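Local structure of nuclease (Salmonella phage SETP3, 4QBN) at the interface of chains A and B. The protein is a virus-type replication-repair (VRR-NUC) nuclease that probably binds nucleic acid and cleaves its phosphodiester bonds, probably with magnesium as cofactor. Numbering follows the deposited sequence. Chains: chain A/B, Nuclease.

The interface of chains A and B. Residues chain A 21, 37, 39-43, 45; chain B 47, 69, 72-74.
One face of the beta-sheet of a VRR-NUC domain meets the end of helix 60-71 and the turn that follows it in the second copy. The deposited assembly is a two-fold dimer, perhaps the functional form. Chain A supplies branched aliphatic side chains from strands 21-27, 36-40 and 44-50, whose methyls pack well against flat rings. B:Phe69 is the central ring. CD2 of A:Leu21 comes over its rim at CD1 and CE1, 3.6 Å from B:Phe69 CD1, the side chains crossing at about a right angle, and the CZ tip meets CD2 of A:Leu37 at 3.8 Å. In both leucines CG lies anti to the backbone N (chi1 -175° in A:Leu21), so CD2 reaches this ring. A:Ile39 crosses over one face of the same ring, with CG1 above the ring centre and CD1 4.0 Å from B:Phe69 CE2. The edge of B:Phe69 in turn stands over the face of B:Phe47, so one helps hold the other, while B:Phe47 offers its CE1 and CZ tip to A:Leu37 and A:Ile39. The other branch of A:Ile39, CG2, packs on CB of B:Arg72 at 3.7 Å and on the small methyl of B:Ala74, which also touches CD1 of A:Ile45.

B:Arg72 contributes its aliphatic stem, a guanidinium face and its backbone carbonyl. Extended from CG to NE, it runs across A:Ile39, and CB of A:Leu21 lies over one guanidinium face, offset toward the rim, 3.8 Å from B:Arg72 NE. Its carbonyl O accepts a hydrogen bond from the backbone N of A:Gly43 at 2.8 Å, in the carbonyl plane though bent to 138° at the hydrogen. Lacking side chains, A:Gly43 and B:Gly73 bring their CA atoms within 3.9 Å, and both have positive phi, easily adopted by glycine. The hydrogen bond joins the 3-10 turn 41-43, between strands 36-40 and 44-50 of chain A, to the loop between helix 60-71 and strand 75-79 of chain B, bordering the apolar patch.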
ATOM      1  N   LEU A  21       3.988 -11.025  -0.141  1.00 23.07           N
ATOM      2  CA  LEU A  21       4.025 -10.537  -1.535  1.00 24.14           C
ATOM      3  C   LEU A  21       4.768  -9.234  -1.398  1.00 26.17           C
ATOM      4  O   LEU A  21       4.431  -8.458  -0.511  1.00 24.18           O
ATOM      5  CB  LEU A  21       2.600 -10.241  -1.980  1.00 24.59           C
ATOM      6  CG  LEU A  21       2.475  -9.835  -3.458  1.00 30.30           C
ATOM      7  CD1 LEU A  21       2.865 -11.003  -4.362  1.00 37.35           C
ATOM      8  CD2 LEU A  21       1.031  -9.461  -3.703  1.00 27.16           C
ATOM      9  N   LEU A  37       6.025  -2.284  -0.458  1.00 17.52           N
ATOM     10  CA  LEU A  37       4.750  -2.710   0.188  1.00 19.83           C
ATOM     11  C   LEU A  37       4.914  -4.209   0.393  1.00 20.01           C
ATOM     12  O   LEU A  37       5.333  -4.907  -0.550  1.00 21.46           O
ATOM     13  CB  LEU A  37       3.598  -2.429  -0.798  1.00 21.03           C
ATOM     14  CG  LEU A  37       2.266  -3.118  -0.425  1.00 21.29           C
ATOM     15  CD1 LEU A  37       1.691  -2.571   0.902  1.00 23.08           C
ATOM     16  CD2 LEU A  37       1.306  -2.914  -1.609  1.00 24.62           C
ATOM     17  N   ILE A  39       2.939  -7.562   1.812  1.00 20.90           N
ATOM     18  CA  ILE A  39       1.634  -8.110   2.269  1.00 21.08           C
ATOM     19  C   ILE A  39       1.933  -9.497   2.816  1.00 24.98           C
ATOM     20  O   ILE A  39       2.303 -10.366   2.030  1.00 22.02           O
ATOM     21  CB  ILE A  39       0.625  -8.285   1.102  1.00 24.62           C
ATOM     22  CG1 ILE A  39       0.501  -7.042   0.194  1.00 30.49           C
ATOM     23  CG2 ILE A  39      -0.771  -8.761   1.672  1.00 24.61           C
ATOM     24  CD1 ILE A  39      -0.228  -5.968   0.766  1.00 30.73           C
ATOM     25  N   LEU A  40       1.823  -9.691   4.135  1.00 22.30           N
ATOM     26  CA  LEU A  40       2.181 -10.948   4.801  1.00 20.67           C
ATOM     27  C   LEU A  40       0.868 -11.667   5.153  1.00 23.35           C
ATOM     28  O   LEU A  40      -0.192 -11.050   5.130  1.00 25.38           O
ATOM     29  CB  LEU A  40       3.008 -10.653   6.057  1.00 24.23           C
ATOM     30  CG  LEU A  40       4.405 -10.108   5.709  1.00 29.21           C
ATOM     31  CD1 LEU A  40       4.985  -9.406   6.953  1.00 34.91           C
ATOM     32  CD2 LEU A  40       5.220 -11.322   5.397  1.00 29.11           C
ATOM     33  N   PRO A  41       0.939 -12.984   5.375  1.00 23.75           N
ATOM     34  CA  PRO A  41      -0.236 -13.776   5.696  1.00 26.00           C
ATOM     35  C   PRO A  41      -1.037 -13.190   6.874  1.00 31.28           C
ATOM     36  O   PRO A  41      -0.490 -12.551   7.780  1.00 27.85           O
ATOM     37  CB  PRO A  41       0.362 -15.129   6.026  1.00 27.18           C
ATOM     38  CG  PRO A  41       1.563 -15.248   5.069  1.00 26.77           C
ATOM     39  CD  PRO A  41       2.122 -13.822   5.098  1.00 25.56           C
ATOM     40  N   ARG A  42      -2.348 -13.388   6.818  1.00 25.54           N
ATOM     41  CA  ARG A  42      -3.296 -12.972   7.844  1.00 28.09           C
ATOM     42  C   ARG A  42      -3.473 -11.473   7.832  1.00 29.16           C
ATOM     43  O   ARG A  42      -3.817 -10.873   8.849  1.00 29.07           O
ATOM     44  CB  ARG A  42      -2.885 -13.505   9.232  1.00 28.35           C
ATOM     45  CG  ARG A  42      -2.749 -15.035   9.297  1.00 33.43           C
ATOM     46  CD  ARG A  42      -2.591 -15.497  10.727  1.00 43.45           C
ATOM     47  NE  ARG A  42      -3.907 -15.737  11.321  1.00 57.38           N
ATOM     48  CZ  ARG A  42      -4.131 -16.498  12.394  1.00 66.76           C
ATOM     49  NH1 ARG A  42      -3.123 -17.129  12.995  1.00 71.09           N
ATOM     50  NH2 ARG A  42      -5.375 -16.672  12.836  1.00 65.17           N
ATOM     51  N   GLY A  43      -3.214 -10.867   6.677  1.00 25.05           N
ATOM     52  CA  GLY A  43      -3.646  -9.505   6.452  1.00 29.38           C
ATOM     53  C   GLY A  43      -2.715  -8.504   7.097  1.00 30.54           C
ATOM     54  O   GLY A  43      -3.089  -7.305   7.325  1.00 24.09           O
ATOM     55  N   ILE A  45       0.049  -5.837   6.955  1.00 18.58           N
ATOM     56  CA  ILE A  45       0.536  -5.010   5.845  1.00 16.88           C
ATOM     57  C   ILE A  45       1.702  -4.172   6.385  1.00 20.09           C
ATOM     58  O   ILE A  45       1.499  -3.464   7.373  1.00 18.82           O
ATOM     59  CB  ILE A  45      -0.545  -4.019   5.416  1.00 21.54           C
ATOM     60  CG1 ILE A  45      -1.882  -4.709   5.092  1.00 20.49           C
ATOM     61  CG2 ILE A  45      -0.077  -3.200   4.195  1.00 21.92           C
ATOM     62  CD1 ILE A  45      -1.771  -5.651   3.935  1.00 25.31           C
TER
ATOM     63  N   PHE B  47      -7.287  -1.307  -0.131  1.00 16.50           N
ATOM     64  CA  PHE B  47      -6.810  -1.016  -1.474  1.00 16.65           C
ATOM     65  C   PHE B  47      -8.069  -0.960  -2.296  1.00 23.55           C
ATOM     66  O   PHE B  47      -8.855  -1.891  -2.276  1.00 22.59           O
ATOM     67  CB  PHE B  47      -5.923  -2.180  -1.943  1.00 20.02           C
ATOM     68  CG  PHE B  47      -4.665  -2.292  -1.112  1.00 19.64           C
ATOM     69  CD1 PHE B  47      -3.555  -1.509  -1.456  1.00 20.37           C
ATOM     70  CD2 PHE B  47      -4.602  -3.140  -0.034  1.00 17.97           C
ATOM     71  CE1 PHE B  47      -2.403  -1.580  -0.681  1.00 18.12           C
ATOM     72  CE2 PHE B  47      -3.451  -3.230   0.768  1.00 19.45           C
ATOM     73  CZ  PHE B  47      -2.328  -2.428   0.415  1.00 20.24           C
ATOM     74  N   PHE B  69      -3.296 -10.448  -3.408  1.00 22.32           N
ATOM     75  CA  PHE B  69      -3.469  -9.668  -2.184  1.00 21.27           C
ATOM     76  C   PHE B  69      -4.459 -10.382  -1.248  1.00 21.16           C
ATOM     77  O   PHE B  69      -4.195 -10.525  -0.031  1.00 20.41           O
ATOM     78  CB  PHE B  69      -4.040  -8.269  -2.492  1.00 20.09           C
ATOM     79  CG  PHE B  69      -2.982  -7.212  -2.828  1.00 20.17           C
ATOM     80  CD1 PHE B  69      -1.959  -7.474  -3.738  1.00 19.99           C
ATOM     81  CD2 PHE B  69      -3.092  -5.928  -2.279  1.00 23.69           C
ATOM     82  CE1 PHE B  69      -1.023  -6.453  -4.056  1.00 23.10           C
ATOM     83  CE2 PHE B  69      -2.175  -4.947  -2.592  1.00 25.59           C
ATOM     84  CZ  PHE B  69      -1.136  -5.214  -3.492  1.00 23.24           C
ATOM     85  N   ARG B  72      -3.583 -13.546   0.863  1.00 24.23           N
ATOM     86  CA  ARG B  72      -2.825 -13.197   2.068  1.00 22.70           C
ATOM     87  C   ARG B  72      -3.603 -12.430   3.074  1.00 27.84           C
ATOM     88  O   ARG B  72      -3.054 -11.990   4.073  1.00 29.33           O
ATOM     89  CB  ARG B  72      -1.550 -12.396   1.668  1.00 23.65           C
ATOM     90  CG  ARG B  72      -0.589 -13.393   0.854  1.00 25.79           C
ATOM     91  CD  ARG B  72       0.479 -12.668   0.048  1.00 26.49           C
ATOM     92  NE  ARG B  72       1.432 -13.573  -0.530  1.00 25.25           N
ATOM     93  CZ  ARG B  72       1.302 -14.107  -1.727  1.00 28.94           C
ATOM     94  NH1 ARG B  72       0.247 -13.823  -2.444  1.00 26.78           N
ATOM     95  NH2 ARG B  72       2.238 -14.893  -2.211  1.00 32.19           N
ATOM     96  N   GLY B  73      -4.873 -12.156   2.795  1.00 23.74           N
ATOM     97  CA  GLY B  73      -5.722 -11.549   3.817  1.00 25.14           C
ATOM     98  C   GLY B  73      -5.920 -10.061   3.688  1.00 27.48           C
ATOM     99  O   GLY B  73      -6.513  -9.393   4.564  1.00 28.77           O
ATOM    100  N   ALA B  74      -5.400  -9.482   2.610  1.00 19.83           N
ATOM    101  CA  ALA B  74      -5.511  -8.009   2.500  1.00 18.39           C
ATOM    102  C   ALA B  74      -6.911  -7.581   2.027  1.00 25.17           C
ATOM    103  O   ALA B  74      -7.633  -8.394   1.445  1.00 23.28           O
ATOM    104  CB  ALA B  74      -4.409  -7.459   1.508  1.00 22.77           C
TER